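Local coordinates for tudor and KH domain-containing protein homolog (Bombyx mori, PDB 5VQH) that binds symmetrically methylated Siwi and Ago3 through its Tudor domain and takes part in primary piRNA biogenesis, which represses transposable elements during spermatogenesis, at residues W89-V94 with Y113-D118; F145-R150 with G211-D216; E24-A29 with Q39-Q44. All coordinates share one frame; numbering follows the deposited sequence.

Contact 1: W89-V94 with Y113-D118; sequences WYRARV and YLDYGD. With 2MR (n3, n4-dimethylarginine), chain C.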
loop_
_atom_site.group_PDB
_atom_site.type_symbol
_atom_site.label_atom_id
_atom_site.label_comp_id
_atom_site.label_asym_id
_atom_site.label_seq_id
_atom_site.Cartn_x
_atom_site.Cartn_y
_atom_site.Cartn_z
ATOM N N TRP A 89 -10.415 7.449 -9.488
ATOM C CA TRP A 89 -10.961 6.133 -9.151
ATOM C C TRP A 89 -9.883 5.068 -9.082
ATOM O O TRP A 89 -8.986 4.989 -9.943
ATOM C CB TRP A 89 -12.057 5.716 -10.157
ATOM C CG TRP A 89 -13.330 6.518 -9.978
ATOM C CD1 TRP A 89 -13.602 7.751 -10.490
ATOM C CD2 TRP A 89 -14.460 6.168 -9.186
ATOM N NE1 TRP A 89 -14.841 8.184 -10.086
ATOM C CE2 TRP A 89 -15.389 7.228 -9.283
ATOM C CE3 TRP A 89 -14.788 5.059 -8.410
ATOM C CZ2 TRP A 89 -16.598 7.210 -8.633
ATOM C CZ3 TRP A 89 -15.983 5.050 -7.782
ATOM C CH2 TRP A 89 -16.880 6.121 -7.896
ATOM N N TYR A 90 -10.005 4.214 -8.065
ATOM C CA TYR A 90 -8.988 3.222 -7.735
ATOM C C TYR A 90 -9.642 1.884 -7.358
ATOM O O TYR A 90 -10.838 1.786 -7.047
ATOM C CB TYR A 90 -8.096 3.758 -6.607
ATOM C CG TYR A 90 -7.343 5.004 -6.995
ATOM C CD1 TYR A 90 -6.173 4.915 -7.711
ATOM C CD2 TYR A 90 -7.809 6.279 -6.675
ATOM C CE1 TYR A 90 -5.473 6.046 -8.098
ATOM C CE2 TYR A 90 -7.120 7.424 -7.067
ATOM C CZ TYR A 90 -5.935 7.293 -7.777
ATOM O OH TYR A 90 -5.174 8.375 -8.208
ATOM N N ARG A 91 -8.845 0.844 -7.421
ATOM C CA ARG A 91 -9.265 -0.450 -7.014
ATOM C C ARG A 91 -8.935 -0.527 -5.548
ATOM O O ARG A 91 -7.781 -0.267 -5.152
ATOM C CB ARG A 91 -8.509 -1.534 -7.772
ATOM C CG ARG A 91 -8.633 -1.425 -9.269
ATOM C CD ARG A 91 -7.973 -2.574 -10.045
ATOM N NE ARG A 91 -6.530 -2.752 -9.871
ATOM C CZ ARG A 91 -5.825 -3.741 -10.431
ATOM N NH1 ARG A 91 -6.420 -4.658 -11.206
ATOM N NH2 ARG A 91 -4.527 -3.846 -10.207
ATOM N N ALA A 92 -9.935 -0.893 -4.747
ATOM C CA ALA A 92 -9.758 -1.012 -3.314
ATOM C C ALA A 92 -10.482 -2.246 -2.799
ATOM O O ALA A 92 -11.417 -2.735 -3.430
ATOM C CB ALA A 92 -10.310 0.209 -2.655
ATOM N N ARG A 93 -10.058 -2.735 -1.640
ATOM C CA ARG A 93 -10.703 -3.862 -0.977
ATOM C C ARG A 93 -11.371 -3.329 0.298
ATOM O O ARG A 93 -10.745 -2.633 1.067
ATOM C CB ARG A 93 -9.663 -4.930 -0.637
ATOM C CG ARG A 93 -10.231 -6.223 -0.086
ATOM C CD ARG A 93 -9.145 -7.178 0.406
ATOM N NE ARG A 93 -8.305 -7.730 -0.681
ATOM C CZ ARG A 93 -8.705 -8.593 -1.634
ATOM N NH1 ARG A 93 -9.958 -9.048 -1.721
ATOM N NH2 ARG A 93 -7.832 -8.993 -2.535
ATOM N N VAL A 94 -12.636 -3.662 0.513
ATOM C CA VAL A 94 -13.342 -3.240 1.691
ATOM C C VAL A 94 -12.748 -3.986 2.866
ATOM O O VAL A 94 -12.811 -5.221 2.901
ATOM C CB VAL A 94 -14.850 -3.542 1.540
ATOM C CG1 VAL A 94 -15.590 -3.192 2.815
ATOM C CG2 VAL A 94 -15.441 -2.720 0.373
ATOM N N TYR A 113 -6.571 0.734 -0.698
ATOM C CA TYR A 113 -6.242 0.994 -2.099
ATOM C C TYR A 113 -5.137 0.037 -2.552
ATOM O O TYR A 113 -3.960 0.164 -2.181
ATOM C CB TYR A 113 -5.849 2.445 -2.272
ATOM C CG TYR A 113 -7.019 3.376 -2.019
ATOM C CD1 TYR A 113 -7.961 3.614 -3.004
ATOM C CD2 TYR A 113 -7.193 3.970 -0.804
ATOM C CE1 TYR A 113 -9.030 4.440 -2.788
ATOM C CE2 TYR A 113 -8.269 4.796 -0.558
ATOM C CZ TYR A 113 -9.181 5.025 -1.549
ATOM O OH TYR A 113 -10.245 5.851 -1.289
ATOM N N LEU A 114 -5.558 -0.944 -3.355
ATOM C CA LEU A 114 -4.796 -2.170 -3.618
ATOM C C LEU A 114 -3.485 -1.981 -4.413
ATOM O O LEU A 114 -2.603 -2.795 -4.319
ATOM C CB LEU A 114 -5.691 -3.142 -4.395
ATOM C CG LEU A 114 -6.717 -3.898 -3.592
ATOM C CD1 LEU A 114 -7.792 -4.465 -4.491
ATOM C CD2 LEU A 114 -6.062 -4.999 -2.830
ATOM N N ASP A 115 -3.428 -0.952 -5.242
ATOM C CA ASP A 115 -2.242 -0.597 -6.030
ATOM C C ASP A 115 -1.255 0.394 -5.355
ATOM O O ASP A 115 -0.248 0.757 -5.931
ATOM C CB ASP A 115 -2.731 -0.040 -7.372
ATOM C CG ASP A 115 -3.517 -1.090 -8.162
ATOM O OD1 ASP A 115 -2.955 -2.167 -8.346
ATOM O OD2 ASP A 115 -4.666 -0.852 -8.598
ATOM N N TYR A 116 -1.540 0.770 -4.118
ATOM C CA TYR A 116 -0.853 1.857 -3.453
ATOM C C TYR A 116 -0.563 1.542 -2.006
ATOM O O TYR A 116 0.553 1.748 -1.566
ATOM C CB TYR A 116 -1.693 3.130 -3.561
ATOM C CG TYR A 116 -1.727 3.666 -4.969
ATOM C CD1 TYR A 116 -0.668 4.401 -5.487
ATOM C CD2 TYR A 116 -2.779 3.387 -5.802
ATOM C CE1 TYR A 116 -0.705 4.887 -6.792
ATOM C CE2 TYR A 116 -2.826 3.863 -7.089
ATOM C CZ TYR A 116 -1.790 4.597 -7.593
ATOM O OH TYR A 116 -1.856 5.039 -8.913
ATOM N N GLY A 117 -1.576 1.055 -1.272
ATOM C CA GLY A 117 -1.392 0.509 0.067
ATOM C C GLY A 117 -1.931 1.388 1.173
ATOM O O GLY A 117 -1.947 0.996 2.351
ATOM N N ASP A 118 -2.385 2.575 0.824
ATOM C CA ASP A 118 -3.045 3.375 1.821
ATOM C C ASP A 118 -4.500 2.990 2.020
ATOM O O ASP A 118 -5.106 2.284 1.209
ATOM C CB ASP A 118 -2.909 4.865 1.530
ATOM C CG ASP A 118 -3.260 5.257 0.100
ATOM O OD1 ASP A 118 -3.562 6.441 -0.078
ATOM O OD2 ASP A 118 -3.203 4.452 -0.835
HETATM N N 2MR C . -1.051 11.642 -7.344
HETATM C CA 2MR C . -2.329 11.635 -6.608
HETATM C CB 2MR C . -2.489 10.295 -5.898
HETATM C CG 2MR C . -2.205 9.097 -6.803
HETATM C CD 2MR C . -2.942 7.915 -6.201
HETATM N NE 2MR C . -2.376 7.612 -4.910
HETATM C CZ 2MR C . -2.988 6.792 -4.085
HETATM N NH1 2MR C . -4.090 6.313 -4.433
HETATM C CQ1 2MR C . -4.897 5.391 -3.664
HETATM N NH2 2MR C . -2.457 6.486 -2.900
HETATM C CQ2 2MR C . -1.196 7.025 -2.415
HETATM C C 2MR C . -2.506 12.740 -5.574
HETATM O O 2MR C . -3.402 12.701 -4.710
HETATM O OXT 2MR C . -1.771 13.732 -5.557
HETATM O O HOH W 1 -5.661 1.172 -5.691
HETATM O O HOH W 2 -5.963 1.311 -8.487
#
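Tyr90 and Tyr116 meet with ring planes at 89°, CD1 of Tyr90 lying 3.6 Å from CE2 of Tyr116, and the corner between them is the hollow that takes the guanidinium of n3, n4-dimethylarginine. Its NH1 sits over the centre of the Tyr90 ring, while its CZ lies 3.5 Å above the plane of the Tyr116 ring, displaced toward the rim. The ligand methyl CQ1 is the bump that fills the recess beside Tyr113, 3.4 Å from Tyr113 CG. The Tyr113 ring edge rests on Tyr90 CB. OD2 of Asp118 accepts from ligand NH2 at 3.0 Å, and OD1 adds a weak bond. This is the aromatic cage of a Tudor domain, occupied by the methylated arginine it recognises; Phe83 also lines it.

Away from the ligand, Leu114 N donates to Arg91 O (2.9 Å), and Leu114 CD1 presses on Ala92 C at 3.9 Å. A bend at chi3 (-61°) swings the Arg91 guanidinium side-on to Asp115: NE reaches OD2 at 3.0 Å and NH2 reaches OD1, each on a syn lone pair, with the planes 18° apart. OD1 also accepts from Gln140 N. A leucine in place of Arg91 would probably leave the buried Asp115 carboxylate without its countercharge and with fewer bonds to fix its rotation.

Arg91 also donates to Leu134 O and Leu137 O, and its side chain packs on Leu51 and Met55 of helix 43-59, while strand 89-98 runs between strands 78-82 and 108-113.

Contact 2: F145-R150 with G211-D216; sequences FLAGVR and GIKLFD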
loop_
_atom_site.group_PDB
_atom_site.type_symbol
_atom_site.label_atom_id
_atom_site.label_comp_id
_atom_site.label_asym_id
_atom_site.label_seq_id
_atom_site.Cartn_x
_atom_site.Cartn_y
_atom_site.Cartn_z
ATOM N N PHE A 145 8.283 -4.477 5.628
ATOM C CA PHE A 145 8.762 -3.814 6.820
ATOM C C PHE A 145 10.252 -3.663 6.676
ATOM O O PHE A 145 10.847 -4.296 5.832
ATOM C CB PHE A 145 8.379 -4.601 8.078
ATOM C CG PHE A 145 9.114 -5.881 8.247
ATOM C CD1 PHE A 145 10.273 -5.930 9.003
ATOM C CD2 PHE A 145 8.653 -7.037 7.667
ATOM C CE1 PHE A 145 10.966 -7.122 9.162
ATOM C CE2 PHE A 145 9.349 -8.225 7.811
ATOM C CZ PHE A 145 10.500 -8.273 8.560
ATOM N N LEU A 146 10.839 -2.804 7.495
ATOM C CA LEU A 146 12.225 -2.403 7.306
ATOM C C LEU A 146 13.041 -3.323 8.149
ATOM O O LEU A 146 12.732 -3.509 9.292
ATOM C CB LEU A 146 12.431 -0.960 7.739
ATOM C CG LEU A 146 13.617 -0.307 7.035
ATOM C CD1 LEU A 146 13.282 0.086 5.605
ATOM C CD2 LEU A 146 14.078 0.922 7.789
ATOM N N ALA A 147 14.080 -3.909 7.594
ATOM C CA ALA A 147 14.845 -4.867 8.336
ATOM C C ALA A 147 15.882 -4.184 9.172
ATOM O O ALA A 147 16.352 -3.096 8.859
ATOM C CB ALA A 147 15.493 -5.877 7.410
ATOM N N GLY A 148 16.207 -4.825 10.271
ATOM C CA GLY A 148 17.362 -4.433 11.048
ATOM C C GLY A 148 17.159 -3.250 11.968
ATOM O O GLY A 148 18.129 -2.757 12.543
ATOM N N VAL A 149 15.923 -2.778 12.124
ATOM C CA VAL A 149 15.668 -1.658 13.035
ATOM C C VAL A 149 14.464 -1.976 13.921
ATOM O O VAL A 149 13.595 -2.748 13.552
ATOM C CB VAL A 149 15.470 -0.319 12.272
ATOM C CG1 VAL A 149 16.620 -0.049 11.329
ATOM C CG2 VAL A 149 14.199 -0.322 11.470
ATOM N N ARG A 150 14.439 -1.411 15.114
ATOM C CA ARG A 150 13.213 -1.396 15.907
ATOM C C ARG A 150 13.091 -0.026 16.550
ATOM O O ARG A 150 14.068 0.727 16.597
ATOM C CB ARG A 150 13.158 -2.546 16.926
ATOM C CG ARG A 150 14.437 -2.740 17.713
ATOM C CD ARG A 150 14.681 -4.195 18.097
ATOM N NE ARG A 150 15.885 -4.277 18.923
ATOM C CZ ARG A 150 17.141 -4.140 18.475
ATOM N NH1 ARG A 150 17.411 -3.929 17.179
ATOM N NH2 ARG A 150 18.153 -4.217 19.340
ATOM N N GLY A 211 11.108 -8.269 4.973
ATOM C CA GLY A 211 11.898 -7.287 5.685
ATOM C C GLY A 211 13.046 -6.830 4.832
ATOM O O GLY A 211 13.962 -7.590 4.564
ATOM N N ILE A 212 12.982 -5.581 4.396
ATOM C CA ILE A 212 13.883 -5.088 3.380
ATOM C C ILE A 212 14.666 -3.928 3.903
ATOM O O ILE A 212 14.279 -3.318 4.897
ATOM C CB ILE A 212 13.147 -4.564 2.162
ATOM C CG1 ILE A 212 12.387 -3.320 2.512
ATOM C CG2 ILE A 212 12.198 -5.601 1.652
ATOM C CD1 ILE A 212 11.503 -2.878 1.375
ATOM N N LYS A 213 15.758 -3.623 3.205
ATOM C CA LYS A 213 16.508 -2.417 3.435
ATOM C C LYS A 213 16.399 -1.580 2.183
ATOM O O LYS A 213 16.417 -2.102 1.073
ATOM C CB LYS A 213 17.964 -2.730 3.770
ATOM C CG LYS A 213 18.091 -3.428 5.108
ATOM C CD LYS A 213 19.535 -3.593 5.560
ATOM C CE LYS A 213 19.565 -4.400 6.852
ATOM N NZ LYS A 213 20.927 -4.672 7.410
ATOM N N LEU A 214 16.300 -0.276 2.362
ATOM C CA LEU A 214 16.096 0.582 1.258
ATOM C C LEU A 214 17.263 1.531 1.071
ATOM O O LEU A 214 17.748 2.119 2.037
ATOM C CB LEU A 214 14.827 1.379 1.501
ATOM C CG LEU A 214 13.503 0.652 1.332
ATOM C CD1 LEU A 214 12.405 1.519 1.914
ATOM C CD2 LEU A 214 13.253 0.440 -0.147
ATOM N N PHE A 215 17.668 1.728 -0.184
ATOM C CA PHE A 215 18.808 2.574 -0.482
ATOM C C PHE A 215 18.467 3.596 -1.552
ATOM O O PHE A 215 17.841 3.272 -2.537
ATOM C CB PHE A 215 19.979 1.705 -0.898
ATOM C CG PHE A 215 20.343 0.641 0.127
ATOM C CD1 PHE A 215 21.293 0.885 1.100
ATOM C CD2 PHE A 215 19.743 -0.607 0.103
ATOM C CE1 PHE A 215 21.641 -0.069 2.023
ATOM C CE2 PHE A 215 20.071 -1.568 1.029
ATOM C CZ PHE A 215 21.028 -1.300 1.990
ATOM N N ASP A 216 18.853 4.847 -1.324
ATOM C CA ASP A 216 18.723 5.921 -2.324
ATOM C C ASP A 216 20.072 5.999 -2.995
ATOM O O ASP A 216 20.970 6.669 -2.495
ATOM C CB ASP A 216 18.377 7.256 -1.647
ATOM C CG ASP A 216 18.052 8.374 -2.630
ATOM O OD1 ASP A 216 18.267 8.197 -3.852
ATOM O OD2 ASP A 216 17.597 9.457 -2.151
#
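Parallel pairing of strand 142-146 with strand 207-217 brings Phe145 and Leu146 beside Gly211 and Ile212. It belongs to the mixed sheet that, in extended Tudor domains, forms the staphylococcal-nuclease-like part next to the Tudor core. Two backbone bonds set the register. Ile212 N donates to Phe145 O at 2.9 Å, and Ala147 N donates to Ile212 O at 2.8 Å. Phe145 O and Ile212 O each take a CA-H...O contact as well; Gly211 CA stands 3.2 Å from Phe145 O, and Leu146 CA 3.3 Å from Ile212 O.

The Phe145 ring is folded over Gly211 because its CG sits between the backbone N and the carbonyl carbon (chi1 70°). Gly211 CA then lies 3.4 Å from the ring centroid and 16° off its normal, a CH-pi contact over the face. Beside it, Ala147 CB lies 3.7 Å from Gly211 O. Leu146 reaches the next residues along: its CD1 comes within 4.1 Å of Leu214 CD1, and Phe36 of strand 35-40 packs against both leucines and Ile212.

Chemically the contact is backbone bonding sealed by hydrocarbon, with no charged pair across it. The ring face rests directly on Gly211 CA, a close seat that the lack of a side chain there permits.

Contact 3: E24-A29 with Q39-Q44; sequences EVYVSA and QFVGPQ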
loop_
_atom_site.group_PDB
_atom_site.type_symbol
_atom_site.label_atom_id
_atom_site.label_comp_id
_atom_site.label_asym_id
_atom_site.label_seq_id
_atom_site.Cartn_x
_atom_site.Cartn_y
_atom_site.Cartn_z
ATOM N N GLU A 24 14.562 -2.453 -7.758
ATOM C CA GLU A 24 14.127 -1.101 -7.652
ATOM C C GLU A 24 12.612 -1.016 -7.413
ATOM O O GLU A 24 11.824 -1.727 -8.060
ATOM C CB GLU A 24 14.508 -0.370 -8.904
ATOM C CG GLU A 24 15.580 0.695 -8.737
ATOM C CD GLU A 24 16.071 1.167 -10.092
ATOM O OE1 GLU A 24 15.609 2.264 -10.549
ATOM O OE2 GLU A 24 16.856 0.379 -10.715
ATOM N N VAL A 25 12.233 -0.131 -6.486
ATOM C CA VAL A 25 10.855 0.009 -6.009
ATOM C C VAL A 25 10.558 1.468 -5.754
ATOM O O VAL A 25 11.483 2.247 -5.575
ATOM C CB VAL A 25 10.643 -0.717 -4.674
ATOM C CG1 VAL A 25 10.967 -2.194 -4.788
ATOM C CG2 VAL A 25 11.493 -0.117 -3.570
ATOM N N TYR A 26 9.274 1.833 -5.779
ATOM C CA TYR A 26 8.777 3.119 -5.235
ATOM C C TYR A 26 8.048 2.769 -3.947
ATOM O O TYR A 26 7.323 1.765 -3.906
ATOM C CB TYR A 26 7.772 3.769 -6.153
ATOM C CG TYR A 26 8.234 4.001 -7.564
ATOM C CD1 TYR A 26 9.229 4.944 -7.852
ATOM C CD2 TYR A 26 7.656 3.320 -8.618
ATOM C CE1 TYR A 26 9.672 5.160 -9.157
ATOM C CE2 TYR A 26 8.056 3.539 -9.924
ATOM C CZ TYR A 26 9.056 4.461 -10.194
ATOM O OH TYR A 26 9.430 4.670 -11.492
ATOM N N VAL A 27 8.252 3.560 -2.896
ATOM C CA VAL A 27 7.442 3.446 -1.683
ATOM C C VAL A 27 6.167 4.225 -1.943
ATOM O O VAL A 27 6.195 5.404 -2.314
ATOM C CB VAL A 27 8.164 3.974 -0.484
ATOM C CG1 VAL A 27 7.249 3.971 0.723
ATOM C CG2 VAL A 27 9.397 3.131 -0.230
ATOM N N SER A 28 5.062 3.517 -1.873
ATOM C CA SER A 28 3.817 4.056 -2.377
ATOM C C SER A 28 2.934 4.497 -1.250
ATOM O O SER A 28 2.170 5.420 -1.402
ATOM C CB SER A 28 3.099 3.039 -3.281
ATOM O OG SER A 28 3.023 1.752 -2.721
ATOM N N ALA A 29 3.054 3.831 -0.105
ATOM C CA ALA A 29 2.378 4.269 1.102
ATOM C C ALA A 29 3.145 3.800 2.296
ATOM O O ALA A 29 3.873 2.795 2.228
ATOM C CB ALA A 29 0.969 3.713 1.147
ATOM N N GLN A 39 5.826 -0.586 -4.744
ATOM C CA GLN A 39 5.499 -0.979 -6.102
ATOM C C GLN A 39 6.809 -1.223 -6.824
ATOM O O GLN A 39 7.790 -0.528 -6.587
ATOM C CB GLN A 39 4.764 0.130 -6.814
ATOM C CG GLN A 39 3.508 0.587 -6.112
ATOM C CD GLN A 39 3.116 1.970 -6.535
ATOM O OE1 GLN A 39 3.969 2.849 -6.716
ATOM N NE2 GLN A 39 1.833 2.184 -6.688
ATOM N N PHE A 40 6.838 -2.233 -7.674
ATOM C CA PHE A 40 8.064 -2.630 -8.382
ATOM C C PHE A 40 8.185 -1.719 -9.579
ATOM O O PHE A 40 7.183 -1.403 -10.237
ATOM C CB PHE A 40 7.987 -4.092 -8.794
ATOM C CG PHE A 40 8.207 -5.059 -7.654
ATOM C CD1 PHE A 40 8.020 -4.688 -6.342
ATOM C CD2 PHE A 40 8.592 -6.339 -7.899
ATOM C CE1 PHE A 40 8.226 -5.579 -5.309
ATOM C CE2 PHE A 40 8.803 -7.241 -6.866
ATOM C CZ PHE A 40 8.618 -6.860 -5.576
ATOM N N VAL A 41 9.397 -1.227 -9.801
ATOM C CA VAL A 41 9.667 -0.344 -10.908
ATOM C C VAL A 41 9.700 -1.199 -12.120
ATOM O O VAL A 41 10.372 -2.238 -12.136
ATOM C CB VAL A 41 11.028 0.317 -10.796
ATOM C CG1 VAL A 41 11.301 1.125 -12.040
ATOM C CG2 VAL A 41 11.075 1.245 -9.584
ATOM N N GLY A 42 8.973 -0.782 -13.142
ATOM C CA GLY A 42 8.854 -1.591 -14.333
ATOM C C GLY A 42 7.592 -1.317 -15.084
ATOM O O GLY A 42 6.880 -0.371 -14.750
ATOM N N PRO A 43 7.307 -2.147 -16.108
ATOM C CA PRO A 43 6.266 -1.809 -17.075
ATOM C C PRO A 43 4.832 -1.800 -16.532
ATOM O O PRO A 43 3.963 -1.143 -17.137
ATOM C CB PRO A 43 6.459 -2.850 -18.190
ATOM C CG PRO A 43 7.101 -3.994 -17.517
ATOM C CD PRO A 43 8.010 -3.386 -16.496
ATOM N N GLN A 44 4.583 -2.471 -15.403
ATOM C CA GLN A 44 3.248 -2.421 -14.806
ATOM C C GLN A 44 2.921 -1.057 -14.162
ATOM O O GLN A 44 1.770 -0.758 -13.886
ATOM C CB GLN A 44 3.052 -3.550 -13.817
ATOM C CG GLN A 44 2.796 -4.880 -14.505
ATOM C CD GLN A 44 2.723 -6.060 -13.566
ATOM O OE1 GLN A 44 2.697 -5.907 -12.346
ATOM N NE2 GLN A 44 2.705 -7.268 -14.141
HETATM O O HOH W 3 12.028 -3.436 -10.231
#
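Val25 and Phe40 form a non-hydrogen-bonded antiparallel pair, CA atoms 4.5 Å apart, and the adjoining Tyr26 and Gln39 form a hydrogen-bonded one. Tyr26 N donates to Gln39 O at 2.9 Å, and Gln39 N returns a bond of the same length to Tyr26 O. Past the end of strand 35-40 the pairing continues through Val41 N, which donates to Glu24 O at 3.0 Å. A water adds a second link there, donating to both Glu24 O and Val41 O.

Residues 24-29 and 39-40 belong to the two arms of the beta hairpin 23-30/35-40, from which the chain passes through Val41 and Gly42 into helix 43-59. On the face bearing Tyr26 and Gln39, the methyl CG2 of Val41 sits over the Tyr26 ring, 3.9 Å from its centroid, in a CH-pi contact. The chi1 of Val41 (175°) puts CG2 beside its own backbone N, on the side facing Glu24 and Tyr26. Trp185 meets the Tyr26 ring edge-to-face.

Gln39 lays its amide alongside Ser28, with Gln39 CD 3.4 Å from Ser28 CB, the amide plane being turned 81° from the Tyr26 ring. Their polar ends are used elsewhere: Gln39 NE2 donates to Asp115 O, and Ser28 OG bonds Tyr116 O, beside the dimethylarginine pocket that Ser28 helps to line. On the other face Val25 CG1 lies 4.2 Å from Phe40 CD1, the two side chains running side by side.

From the N terminus, contact 3 comes first, closing the short hairpin 23-30/35-40 and leading into helix 43-59. Contact 1 follows, joining strand 89-98 to the loop after strand 108-113 in the Tudor sheet. Contact 2 is last and closes the longest loop, with 60 residues between its segments. The three lie in series, none nested or crossed. Contacts 1 and 3 touch where the hairpin meets the loop 113-118. Contact 3 also meets contact 2, through Leu214 on Val25 and Val27 within one mixed sheet. Contacts 1 and 2, centres 24 Å apart, do not touch; the hairpin lies in contact with both.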